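Local coordinates for protein tudor (Drosophila melanogaster, PDB 4Q5W), which is required for primordial germ cell formation and may act in Piwi-interacting RNA metabolism, this ninth extended Tudor domain probably recognising symmetrically dimethylated arginine of Aubergine, at residues A[40-45]-A[90-95]; A[47-52]-A[69-74]; A[111-116]-A[153-158]; A[137-142]-A[157-162]. One frame throughout, in Å; residues are numbered along the deposited sequence.

Contact 1. Residues A[40-45]-A[90-95]; sequences LQPKTE and VDKLYE
Two backbone hydrogen bonds tie Q41 and K43 to E95 and L93. E95 N donates to Q41 O at 2.9 Å, and K43 N donates to L93 O, also at 2.9 Å. P42 and Y94 lie between these bonds and form a single bridge.

The charged contact joins K43 and E95, whose side chains cross at about a right angle. K43 is bent at chi3 and chi4, and its NZ makes a salt bridge to E95 OE1 of 3.1 Å on the syn side of the carboxylate. Two waters bind E95 OE2: one also donates to P42 O, the other accepts from T44 N. An alanine in place of E95 would probably leave K43 NZ without its ionic mate and both waters without the carboxylate oxygen they donate to.

Most apolar contacts gather round Y94. L40 CB lies 3.7 Å from Y94 CD2, and P42 CG lies 4.0 Å from Y94 CE2. P42 CG also touches K92 CE, side by side. K43 CD lies 3.7 Å from L93 CB.

The two loops follow helix 25-37 and strand 87-90. L40 and L93 pack on strand 52-56 of the Tudor sheet, and the Y94 ring meets F63 of strand 63-71 edge-to-face.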
loop_
_atom_site.group_PDB
_atom_site.type_symbol
_atom_site.label_atom_id
_atom_site.label_comp_id
_atom_site.label_asym_id
_atom_site.label_seq_id
_atom_site.Cartn_x
_atom_site.Cartn_y
_atom_site.Cartn_z
ATOM N N LEU A 40 10.566 22.083 2.441
ATOM C CA LEU A 40 11.229 21.196 1.489
ATOM C C LEU A 40 11.645 21.990 0.259
ATOM O O LEU A 40 11.081 23.044 -0.010
ATOM C CB LEU A 40 10.281 20.074 1.074
ATOM C CG LEU A 40 9.955 19.067 2.176
ATOM C CD1 LEU A 40 8.673 18.348 1.847
ATOM C CD2 LEU A 40 11.096 18.076 2.340
ATOM N N GLN A 41 12.628 21.493 -0.485
ATOM C CA GLN A 41 13.148 22.254 -1.622
ATOM C C GLN A 41 12.590 21.750 -2.947
ATOM O O GLN A 41 12.823 20.605 -3.321
ATOM C CB GLN A 41 14.680 22.197 -1.662
ATOM C CG GLN A 41 15.375 22.603 -0.367
ATOM C CD GLN A 41 15.274 24.089 -0.067
ATOM O OE1 GLN A 41 15.385 24.506 1.089
ATOM N NE2 GLN A 41 15.077 24.897 -1.107
ATOM N N PRO A 42 11.860 22.611 -3.674
ATOM C CA PRO A 42 11.370 22.177 -4.985
ATOM C C PRO A 42 12.520 21.833 -5.925
ATOM O O PRO A 42 13.581 22.455 -5.861
ATOM C CB PRO A 42 10.609 23.405 -5.504
ATOM C CG PRO A 42 10.235 24.180 -4.270
ATOM C CD PRO A 42 11.384 23.960 -3.317
ATOM N N LYS A 43 12.312 20.839 -6.777
ATOM C CA LYS A 43 13.286 20.511 -7.806
ATOM C C LYS A 43 13.409 21.669 -8.791
ATOM O O LYS A 43 12.494 22.485 -8.901
ATOM C CB LYS A 43 12.884 19.227 -8.537
ATOM C CG LYS A 43 13.027 17.981 -7.677
ATOM C CD LYS A 43 13.026 16.715 -8.530
ATOM C CE LYS A 43 14.298 16.607 -9.363
ATOM N NZ LYS A 43 15.498 16.449 -8.489
ATOM N N THR A 44 14.545 21.743 -9.487
ATOM C CA THR A 44 14.795 22.814 -10.458
ATOM C C THR A 44 14.931 22.298 -11.897
ATOM O O THR A 44 15.239 23.065 -12.813
ATOM C CB THR A 44 16.057 23.616 -10.103
ATOM O OG1 THR A 44 17.181 22.732 -10.039
ATOM C CG2 THR A 44 15.889 24.319 -8.760
ATOM N N GLU A 45 14.701 21.002 -12.087
ATOM C CA GLU A 45 14.721 20.395 -13.413
ATOM C C GLU A 45 13.908 19.109 -13.379
ATOM O O GLU A 45 13.481 18.677 -12.316
ATOM C CB GLU A 45 16.153 20.111 -13.865
ATOM C CG GLU A 45 16.924 19.186 -12.943
ATOM C CD GLU A 45 18.358 18.970 -13.405
ATOM O OE1 GLU A 45 18.560 18.565 -14.571
ATOM O OE2 GLU A 45 19.282 19.210 -12.599
ATOM N N VAL A 90 1.221 14.057 -9.651
ATOM C CA VAL A 90 1.570 15.364 -9.120
ATOM C C VAL A 90 2.185 16.225 -10.219
ATOM O O VAL A 90 2.583 15.718 -11.275
ATOM C CB VAL A 90 2.569 15.239 -7.958
ATOM C CG1 VAL A 90 2.020 14.306 -6.878
ATOM C CG2 VAL A 90 3.894 14.716 -8.471
ATOM N N ASP A 91 2.254 17.528 -9.981
ATOM C CA ASP A 91 2.874 18.419 -10.948
ATOM C C ASP A 91 4.065 19.159 -10.354
ATOM O O ASP A 91 4.630 20.046 -10.990
ATOM C CB ASP A 91 1.855 19.401 -11.543
ATOM C CG ASP A 91 1.281 20.355 -10.516
ATOM O OD1 ASP A 91 1.561 20.183 -9.312
ATOM O OD2 ASP A 91 0.543 21.282 -10.919
ATOM N N LYS A 92 4.443 18.778 -9.142
ATOM C CA LYS A 92 5.576 19.389 -8.457
ATOM C C LYS A 92 6.335 18.359 -7.629
ATOM O O LYS A 92 5.738 17.547 -6.925
ATOM C CB LYS A 92 5.105 20.530 -7.559
ATOM C CG LYS A 92 6.234 21.286 -6.885
ATOM C CD LYS A 92 5.690 22.422 -6.042
ATOM C CE LYS A 92 6.806 23.262 -5.448
ATOM N NZ LYS A 92 6.271 24.347 -4.588
ATOM N N LEU A 93 7.658 18.406 -7.712
ATOM C CA LEU A 93 8.513 17.463 -7.005
ATOM C C LEU A 93 9.445 18.222 -6.078
ATOM O O LEU A 93 9.876 19.335 -6.400
ATOM C CB LEU A 93 9.358 16.673 -8.002
ATOM C CG LEU A 93 8.601 15.856 -9.049
ATOM C CD1 LEU A 93 9.580 15.180 -9.983
ATOM C CD2 LEU A 93 7.674 14.832 -8.390
ATOM N N TYR A 94 9.757 17.613 -4.941
ATOM C CA TYR A 94 10.722 18.184 -4.010
ATOM C C TYR A 94 11.898 17.224 -3.866
ATOM O O TYR A 94 11.757 16.018 -4.101
ATOM C CB TYR A 94 10.085 18.427 -2.635
ATOM C CG TYR A 94 8.894 19.349 -2.651
ATOM C CD1 TYR A 94 7.617 18.859 -2.911
ATOM C CD2 TYR A 94 9.040 20.709 -2.393
ATOM C CE1 TYR A 94 6.523 19.695 -2.919
ATOM C CE2 TYR A 94 7.949 21.556 -2.400
ATOM C CZ TYR A 94 6.696 21.041 -2.667
ATOM O OH TYR A 94 5.613 21.875 -2.679
ATOM N N GLU A 95 13.055 17.761 -3.488
ATOM C CA GLU A 95 14.233 16.939 -3.232
ATOM C C GLU A 95 14.017 16.095 -1.982
ATOM O O GLU A 95 13.415 16.548 -1.018
ATOM C CB GLU A 95 15.478 17.810 -3.035
ATOM C CG GLU A 95 15.713 18.862 -4.103
ATOM C CD GLU A 95 16.144 18.287 -5.446
ATOM O OE1 GLU A 95 16.315 17.057 -5.558
ATOM O OE2 GLU A 95 16.314 19.078 -6.398
HETATM O O HOH W 1 13.576 18.982 0.022
HETATM O O HOH W 2 16.291 21.589 -5.907
HETATM O O HOH W 3 16.356 19.616 -8.907
#

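Contact 2. Residues A[47-52]-A[69-74]; sequences AAVDDM and LEVLED
V49 leans on the backbone of L69 and on the side chain of V71. Both of its methyl groups sit near the same carbonyl: V49 CG2 is 3.6 Å from L69 O and V49 CG1 is 3.7 Å from it. V71 sends a single branch, CG2, across to the loop. It lies 3.7 Å from A47 O and 4.1 Å from V49 N. V71 CG2 has this reach because it stands anti to its own carbonyl carbon, with CG1 anti to the backbone N (chi1 178°). The two valines meet methyl to methyl, V49 CG2 to V71 CG2 at 4.3 Å.

The next shell fixes the loop. A48 to D51 form a type II beta turn with V49 in second place, closed by D51 N donating to A48 O at 3.0 Å. The D51 side chain folds back on the start of the turn: A48 N donates to D51 OD2 at 2.9 Å, in a nearly straight bond (173°) that comes from above the carboxylate plane. On the other segment, L69 and E70 both face K78 in a classic beta bulge.

Further out, A47 N bonds to the hydroxyl of Y77, and the backbones of D50 and D51 bond to I68. The turn leads into strand 52-56 beside strand 63-71, while the bulge lies where strand 63-71 pairs with strand 77-81 in the antiparallel Tudor sheet.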
loop_
_atom_site.group_PDB
_atom_site.type_symbol
_atom_site.label_atom_id
_atom_site.label_comp_id
_atom_site.label_asym_id
_atom_site.label_seq_id
_atom_site.Cartn_x
_atom_site.Cartn_y
_atom_site.Cartn_z
ATOM N N ALA A 47 12.597 15.217 -13.422
ATOM C CA ALA A 47 13.069 13.939 -12.902
ATOM C C ALA A 47 12.889 12.842 -13.953
ATOM O O ALA A 47 12.178 13.031 -14.932
ATOM C CB ALA A 47 12.324 13.580 -11.636
ATOM N N ALA A 48 13.550 11.705 -13.752
ATOM C CA ALA A 48 13.416 10.567 -14.657
ATOM C C ALA A 48 12.796 9.398 -13.900
ATOM O O ALA A 48 12.750 9.415 -12.678
ATOM C CB ALA A 48 14.781 10.177 -15.234
ATOM N N VAL A 49 12.308 8.403 -14.635
ATOM C CA VAL A 49 11.714 7.211 -14.032
ATOM C C VAL A 49 12.688 6.619 -13.013
ATOM O O VAL A 49 13.892 6.595 -13.254
ATOM C CB VAL A 49 11.354 6.182 -15.113
ATOM C CG1 VAL A 49 10.987 4.849 -14.494
ATOM C CG2 VAL A 49 10.207 6.708 -15.973
ATOM N N ASP A 50 12.151 6.191 -11.872
ATOM C CA ASP A 50 12.924 5.648 -10.743
ATOM C C ASP A 50 13.653 6.665 -9.856
ATOM O O ASP A 50 14.242 6.282 -8.845
ATOM C CB ASP A 50 13.857 4.502 -11.168
ATOM C CG ASP A 50 13.091 3.293 -11.675
ATOM O OD1 ASP A 50 11.947 3.078 -11.224
ATOM O OD2 ASP A 50 13.627 2.560 -12.529
ATOM N N ASP A 51 13.616 7.952 -10.203
ATOM C CA ASP A 51 14.210 8.946 -9.309
ATOM C C ASP A 51 13.461 8.980 -7.981
ATOM O O ASP A 51 12.235 8.843 -7.942
ATOM C CB ASP A 51 14.248 10.354 -9.930
ATOM C CG ASP A 51 15.373 10.520 -10.938
ATOM O OD1 ASP A 51 16.205 9.592 -11.067
ATOM O OD2 ASP A 51 15.429 11.584 -11.604
ATOM N N MET A 52 14.210 9.159 -6.899
ATOM C CA MET A 52 13.637 9.291 -5.571
ATOM C C MET A 52 13.473 10.767 -5.251
ATOM O O MET A 52 14.340 11.576 -5.570
ATOM C CB MET A 52 14.546 8.640 -4.530
ATOM C CG MET A 52 15.028 7.256 -4.917
ATOM S SD MET A 52 13.667 6.114 -5.176
ATOM C CE MET A 52 12.769 6.331 -3.676
ATOM N N LEU A 69 7.285 6.875 -11.263
ATOM C CA LEU A 69 6.874 5.735 -12.073
ATOM C C LEU A 69 6.826 6.096 -13.557
ATOM O O LEU A 69 7.310 5.343 -14.406
ATOM C CB LEU A 69 5.508 5.232 -11.624
ATOM C CG LEU A 69 5.479 4.601 -10.229
ATOM C CD1 LEU A 69 4.066 4.226 -9.844
ATOM C CD2 LEU A 69 6.392 3.380 -10.200
ATOM N N GLU A 70 6.232 7.247 -13.867
ATOM C CA GLU A 70 6.089 7.679 -15.250
ATOM C C GLU A 70 6.268 9.186 -15.396
ATOM O O GLU A 70 5.790 9.963 -14.568
ATOM C CB GLU A 70 4.720 7.259 -15.793
ATOM C CG GLU A 70 4.542 7.467 -17.287
ATOM C CD GLU A 70 3.213 6.942 -17.794
ATOM O OE1 GLU A 70 2.432 6.409 -16.980
ATOM O OE2 GLU A 70 2.947 7.069 -19.007
ATOM N N VAL A 71 6.975 9.585 -16.445
ATOM C CA VAL A 71 7.108 10.990 -16.797
ATOM C C VAL A 71 5.977 11.285 -17.776
ATOM O O VAL A 71 5.960 10.764 -18.895
ATOM C CB VAL A 71 8.482 11.278 -17.425
ATOM C CG1 VAL A 71 8.600 12.741 -17.824
ATOM C CG2 VAL A 71 9.585 10.913 -16.438
ATOM N N LEU A 72 5.019 12.096 -17.341
ATOM C CA LEU A 72 3.816 12.357 -18.129
ATOM C C LEU A 72 3.924 13.649 -18.925
ATOM O O LEU A 72 4.868 14.419 -18.759
ATOM C CB LEU A 72 2.594 12.424 -17.213
ATOM C CG LEU A 72 2.299 11.153 -16.422
ATOM C CD1 LEU A 72 1.197 11.396 -15.413
ATOM C CD2 LEU A 72 1.922 10.033 -17.373
ATOM N N GLU A 73 2.944 13.884 -19.791
ATOM C CA GLU A 73 2.860 15.145 -20.511
ATOM C C GLU A 73 2.443 16.260 -19.558
ATOM O O GLU A 73 2.007 15.992 -18.437
ATOM C CB GLU A 73 1.869 15.034 -21.673
ATOM C CG GLU A 73 2.243 13.984 -22.716
ATOM C CD GLU A 73 3.508 14.333 -23.496
ATOM O OE1 GLU A 73 3.950 15.504 -23.448
ATOM O OE2 GLU A 73 4.060 13.431 -24.164
ATOM N N ASP A 74 2.590 17.504 -20.009
ATOM C CA ASP A 74 2.219 18.685 -19.226
ATOM C C ASP A 74 2.986 18.786 -17.909
ATOM O O ASP A 74 2.484 19.332 -16.922
ATOM C CB ASP A 74 0.705 18.736 -18.985
ATOM C CG ASP A 74 -0.072 19.119 -20.230
ATOM O OD1 ASP A 74 -0.392 18.221 -21.038
ATOM O OD2 ASP A 74 -0.367 20.321 -20.399
#

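Contact 3. Residues A[111-116]-A[153-158]; sequences SMEPSA and VVRLTT
S111 and V153 pair as parallel strand residues, with V154 N donating to S111 O at 2.8 Å in a bond that runs nearly along the C=O axis. The same oxygen is approached by V153 CA at 3.2 Å, a CA-H...O contact, and by V154 CG2 at 3.5 Å. S111 OG turns to its own strand and donates to M112 O.

This pairing joins strand 108-112 to strand 153-158 in a mixed sheet of order 5-11, 16-21, 108-112, 153-158, 139-144, consistent with the OB-fold (SN-like) part of an extended Tudor domain. At E113 a water joins the two segments, accepting from E113 N and donating to V154 O and E113 OE1.

The E113 and V153 side chains cross at about a right angle, E113 CG 3.9 Å from V153 CG1. E113 OE1 lies beside R155 CG, at 3.5 Å. The charges are only near each other: E113 OE1 is 4.2 Å from R155 NE, well out of the guanidinium plane. R155 makes its salt bridge instead with E143 of strand 139-144. On the buried side M112 CG meets L156 CD1 at 4.1 Å, and both side chains pack against I17 and against I166 of helix 166-182.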
loop_
_atom_site.group_PDB
_atom_site.type_symbol
_atom_site.label_atom_id
_atom_site.label_comp_id
_atom_site.label_asym_id
_atom_site.label_seq_id
_atom_site.Cartn_x
_atom_site.Cartn_y
_atom_site.Cartn_z
ATOM N N SER A 111 1.715 -11.411 -0.293
ATOM C CA SER A 111 0.650 -11.963 -1.116
ATOM C C SER A 111 -0.238 -12.880 -0.290
ATOM O O SER A 111 0.261 -13.653 0.514
ATOM C CB SER A 111 1.261 -12.766 -2.264
ATOM O OG SER A 111 0.264 -13.488 -2.979
ATOM N N MET A 112 -1.550 -12.808 -0.493
ATOM C CA MET A 112 -2.419 -13.831 0.065
ATOM C C MET A 112 -2.243 -15.089 -0.769
ATOM O O MET A 112 -1.641 -15.058 -1.849
ATOM C CB MET A 112 -3.888 -13.390 0.047
ATOM C CG MET A 112 -4.117 -12.020 0.660
ATOM S SD MET A 112 -5.843 -11.504 0.591
ATOM C CE MET A 112 -6.456 -12.629 1.816
ATOM N N GLU A 113 -2.749 -16.198 -0.251
ATOM C CA GLU A 113 -2.830 -17.437 -0.997
ATOM C C GLU A 113 -3.647 -17.202 -2.277
ATOM O O GLU A 113 -4.460 -16.276 -2.329
ATOM C CB GLU A 113 -3.461 -18.508 -0.113
ATOM C CG GLU A 113 -2.587 -18.856 1.097
ATOM C CD GLU A 113 -3.367 -19.535 2.199
ATOM O OE1 GLU A 113 -4.076 -18.819 2.947
ATOM O OE2 GLU A 113 -3.265 -20.773 2.312
ATOM N N PRO A 114 -3.388 -17.998 -3.329
ATOM C CA PRO A 114 -4.087 -17.834 -4.606
ATOM C C PRO A 114 -5.484 -18.431 -4.588
ATOM O O PRO A 114 -5.738 -19.402 -3.873
ATOM C CB PRO A 114 -3.213 -18.630 -5.582
ATOM C CG PRO A 114 -2.602 -19.674 -4.756
ATOM C CD PRO A 114 -2.323 -19.011 -3.426
ATOM N N SER A 115 -6.385 -17.858 -5.375
ATOM C CA SER A 115 -7.715 -18.437 -5.539
ATOM C C SER A 115 -8.310 -18.031 -6.876
ATOM O O SER A 115 -8.321 -16.848 -7.223
ATOM C CB SER A 115 -8.647 -17.992 -4.412
ATOM O OG SER A 115 -9.974 -18.422 -4.668
ATOM N N ALA A 116 -8.807 -19.007 -7.632
ATOM C CA ALA A 116 -9.449 -18.701 -8.905
ATOM C C ALA A 116 -10.664 -17.782 -8.730
ATOM O O ALA A 116 -11.050 -17.071 -9.658
ATOM C CB ALA A 116 -9.843 -19.986 -9.634
ATOM N N VAL A 153 4.117 -15.352 0.761
ATOM C CA VAL A 153 2.706 -15.662 0.921
ATOM C C VAL A 153 2.327 -15.692 2.399
ATOM O O VAL A 153 3.035 -16.292 3.207
ATOM C CB VAL A 153 2.359 -17.002 0.265
ATOM C CG1 VAL A 153 0.881 -17.297 0.419
ATOM C CG2 VAL A 153 2.757 -16.978 -1.209
ATOM N N VAL A 154 1.211 -15.047 2.741
ATOM C CA VAL A 154 0.806 -14.895 4.136
ATOM C C VAL A 154 -0.670 -15.189 4.340
ATOM O O VAL A 154 -1.456 -15.185 3.383
ATOM C CB VAL A 154 1.020 -13.453 4.615
ATOM C CG1 VAL A 154 2.504 -13.081 4.584
ATOM C CG2 VAL A 154 0.195 -12.506 3.775
ATOM N N ARG A 155 -1.032 -15.451 5.595
ATOM C CA ARG A 155 -2.425 -15.523 6.016
ATOM C C ARG A 155 -2.734 -14.303 6.856
ATOM O O ARG A 155 -1.992 -13.993 7.785
ATOM C CB ARG A 155 -2.683 -16.758 6.867
ATOM C CG ARG A 155 -2.733 -18.051 6.101
ATOM C CD ARG A 155 -3.211 -19.161 7.010
ATOM N NE ARG A 155 -2.745 -20.449 6.525
ATOM C CZ ARG A 155 -1.571 -20.970 6.857
ATOM N NH1 ARG A 155 -0.766 -20.313 7.679
ATOM N NH2 ARG A 155 -1.205 -22.149 6.374
ATOM N N LEU A 156 -3.826 -13.616 6.540
ATOM C CA LEU A 156 -4.184 -12.394 7.250
ATOM C C LEU A 156 -5.450 -12.590 8.070
ATOM O O LEU A 156 -6.423 -13.172 7.591
ATOM C CB LEU A 156 -4.405 -11.251 6.256
ATOM C CG LEU A 156 -3.257 -10.980 5.279
ATOM C CD1 LEU A 156 -3.700 -9.976 4.229
ATOM C CD2 LEU A 156 -2.033 -10.477 6.019
ATOM N N THR A 157 -5.434 -12.109 9.307
ATOM C CA THR A 157 -6.584 -12.174 10.203
ATOM C C THR A 157 -6.873 -10.752 10.701
ATOM O O THR A 157 -5.936 -10.035 11.036
ATOM C CB THR A 157 -6.266 -13.093 11.408
ATOM O OG1 THR A 157 -5.795 -14.365 10.938
ATOM C CG2 THR A 157 -7.487 -13.310 12.271
ATOM N N THR A 158 -8.140 -10.340 10.756
ATOM C CA THR A 158 -8.426 -8.995 11.257
ATOM C C THR A 158 -7.958 -8.900 12.701
ATOM O O THR A 158 -8.190 -9.805 13.500
ATOM C CB THR A 158 -9.916 -8.618 11.164
ATOM O OG1 THR A 158 -10.696 -9.522 11.963
ATOM C CG2 THR A 158 -10.389 -8.667 9.717
HETATM O O HOH W 4 -3.783 -16.190 2.550
#

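Contact 4. Residues A[137-142]-A[157-162]; sequences KGVVAV and TTKDKR
K159 CG and V139 CG1 both stand anti to their backbone N (chi1 -162° and -164°), and the two side chains meet. V139 CG1 comes to 3.6 Å from K159 CB. The lysine then bends at chi2 (64°), and its CD passes 4.0 Å from the methyl group of A141. The lysine crosses V139 obliquely.

The backbones pair as antiparallel strands. A141 and T157 form a hydrogen-bonded pair: A141 N donates to T157 O at 2.7 Å, and T157 N returns a bond to A141 O at 3.0 Å. Both donors lie in the plane of the carbonyl they meet. V140 and T158 are a non-hydrogen-bonded pair. K159 N then donates to V139 O at 2.9 Å from outside the carbonyl plane. K159 is the centre of an inverse gamma turn, where the chain leaves the strand. V140 CB lies 3.5 Å from T157 O.

Beyond the pairing, D160 anchors the departing chain. It accepts a hydrogen bond from T158 OG1 and forms a salt bridge with R162, whose NH1 also bonds to S135.

At the other end, K137 and G138 end helix 122-134 in a Schellman motif, which leads into the first strand of the hairpin 139-144 and 153-158. The other edge of strand 139-144 lies against strand 5-11: the backbones of G138 and V140 bond to I8 and A6, and the V140 side chain packs on I8 and on L19 of strand 16-21.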
loop_
_atom_site.group_PDB
_atom_site.type_symbol
_atom_site.label_atom_id
_atom_site.label_comp_id
_atom_site.label_asym_id
_atom_site.label_seq_id
_atom_site.Cartn_x
_atom_site.Cartn_y
_atom_site.Cartn_z
ATOM N N LYS A 137 -9.922 -1.125 9.950
ATOM C CA LYS A 137 -9.004 -0.028 9.606
ATOM C C LYS A 137 -7.638 -0.542 9.151
ATOM O O LYS A 137 -6.608 0.044 9.478
ATOM C CB LYS A 137 -8.825 0.971 10.764
ATOM C CG LYS A 137 -10.089 1.294 11.562
ATOM C CD LYS A 137 -11.246 1.741 10.681
ATOM C CE LYS A 137 -11.032 3.127 10.094
ATOM N NZ LYS A 137 -12.209 3.539 9.274
ATOM N N GLY A 138 -7.642 -1.647 8.410
ATOM C CA GLY A 138 -6.429 -2.202 7.840
ATOM C C GLY A 138 -5.506 -2.940 8.794
ATOM O O GLY A 138 -4.447 -3.406 8.370
ATOM N N VAL A 139 -5.880 -3.054 10.068
ATOM C CA VAL A 139 -4.993 -3.704 11.044
ATOM C C VAL A 139 -5.200 -5.214 11.043
ATOM O O VAL A 139 -6.316 -5.682 11.264
ATOM C CB VAL A 139 -5.191 -3.159 12.470
ATOM C CG1 VAL A 139 -4.018 -3.556 13.359
ATOM C CG2 VAL A 139 -5.333 -1.648 12.440
ATOM N N VAL A 140 -4.119 -5.958 10.805
ATOM C CA VAL A 140 -4.163 -7.400 10.611
ATOM C C VAL A 140 -3.069 -8.147 11.360
ATOM O O VAL A 140 -1.962 -7.638 11.570
ATOM C CB VAL A 140 -4.035 -7.788 9.118
ATOM C CG1 VAL A 140 -5.292 -7.422 8.357
ATOM C CG2 VAL A 140 -2.803 -7.120 8.478
ATOM N N ALA A 141 -3.390 -9.369 11.757
ATOM C CA ALA A 141 -2.377 -10.300 12.209
ATOM C C ALA A 141 -1.844 -11.032 10.990
ATOM O O ALA A 141 -2.597 -11.366 10.071
ATOM C CB ALA A 141 -2.953 -11.279 13.235
ATOM N N VAL A 142 -0.539 -11.268 10.971
ATOM C CA VAL A 142 0.097 -11.855 9.801
ATOM C C VAL A 142 0.823 -13.148 10.160
ATOM O O VAL A 142 1.624 -13.184 11.089
ATOM C CB VAL A 142 1.123 -10.871 9.174
ATOM C CG1 VAL A 142 1.771 -11.477 7.920
ATOM C CG2 VAL A 142 0.468 -9.545 8.873
ATOM N N THR A 157 -5.434 -12.109 9.307
ATOM C CA THR A 157 -6.584 -12.174 10.203
ATOM C C THR A 157 -6.873 -10.752 10.701
ATOM O O THR A 157 -5.936 -10.035 11.036
ATOM C CB THR A 157 -6.266 -13.093 11.408
ATOM O OG1 THR A 157 -5.795 -14.365 10.938
ATOM C CG2 THR A 157 -7.487 -13.310 12.271
ATOM N N THR A 158 -8.140 -10.340 10.756
ATOM C CA THR A 158 -8.426 -8.995 11.257
ATOM C C THR A 158 -7.958 -8.900 12.701
ATOM O O THR A 158 -8.190 -9.805 13.500
ATOM C CB THR A 158 -9.916 -8.618 11.164
ATOM O OG1 THR A 158 -10.696 -9.522 11.963
ATOM C CG2 THR A 158 -10.389 -8.667 9.717
ATOM N N LYS A 159 -7.249 -7.822 13.020
ATOM C CA LYS A 159 -6.688 -7.651 14.356
ATOM C C LYS A 159 -7.741 -7.056 15.278
ATOM O O LYS A 159 -7.577 -5.960 15.804
ATOM C CB LYS A 159 -5.438 -6.767 14.310
ATOM C CG LYS A 159 -4.569 -6.891 15.565
ATOM C CD LYS A 159 -4.026 -8.301 15.690
ATOM C CE LYS A 159 -3.258 -8.501 16.992
ATOM N NZ LYS A 159 -2.936 -9.948 17.211
ATOM N N ASP A 160 -8.831 -7.796 15.468
ATOM C CA ASP A 160 -9.933 -7.344 16.303
ATOM C C ASP A 160 -10.669 -8.550 16.869
ATOM O O ASP A 160 -10.229 -9.684 16.685
ATOM C CB ASP A 160 -10.874 -6.375 15.558
ATOM C CG ASP A 160 -11.385 -6.927 14.234
ATOM O OD1 ASP A 160 -11.573 -8.150 14.096
ATOM O OD2 ASP A 160 -11.622 -6.117 13.312
ATOM N N LYS A 161 -11.783 -8.313 17.549
ATOM C CA LYS A 161 -12.450 -9.385 18.291
ATOM C C LYS A 161 -12.994 -10.517 17.416
ATOM O O LYS A 161 -13.228 -11.631 17.902
ATOM C CB LYS A 161 -13.557 -8.820 19.189
ATOM C CG LYS A 161 -14.698 -8.156 18.444
ATOM C CD LYS A 161 -15.852 -7.848 19.394
ATOM C CE LYS A 161 -17.025 -7.241 18.647
ATOM N NZ LYS A 161 -17.307 -7.986 17.383
ATOM N N ARG A 162 -13.194 -10.232 16.134
ATOM C CA ARG A 162 -13.728 -11.225 15.206
ATOM C C ARG A 162 -12.679 -12.247 14.809
ATOM O O ARG A 162 -13.010 -13.392 14.511
ATOM C CB ARG A 162 -14.247 -10.559 13.930
ATOM C CG ARG A 162 -15.344 -9.537 14.138
ATOM C CD ARG A 162 -15.587 -8.768 12.850
ATOM N NE ARG A 162 -14.435 -7.953 12.461
ATOM C CZ ARG A 162 -14.330 -7.327 11.291
ATOM N NH1 ARG A 162 -13.254 -6.599 11.012
ATOM N NH2 ARG A 162 -15.309 -7.428 10.399
HETATM O O HOH W 5 -3.167 -14.529 10.413
#

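The four contacts fall into two groups on opposite sides of the chain's centre. Contacts 1 and 2 lie at the loops that border the antiparallel Tudor sheet. Their centres are about 12 Å apart, and L93 CD1 touches A47 CB at 3.6 Å. Along the chain, contact 2 falls between the segments of contact 1. Contacts 3 and 4 come later and share T157 and T158 of strand 153-158. Their centres are about 13 Å apart. Contacts 1 and 3 lie about 38 Å apart, centre to centre. This reflects the two-part build of an extended Tudor domain: the chain starts with strands 5-11 and 16-21, passes through the Tudor sheet, and rejoins them with strand 108-112.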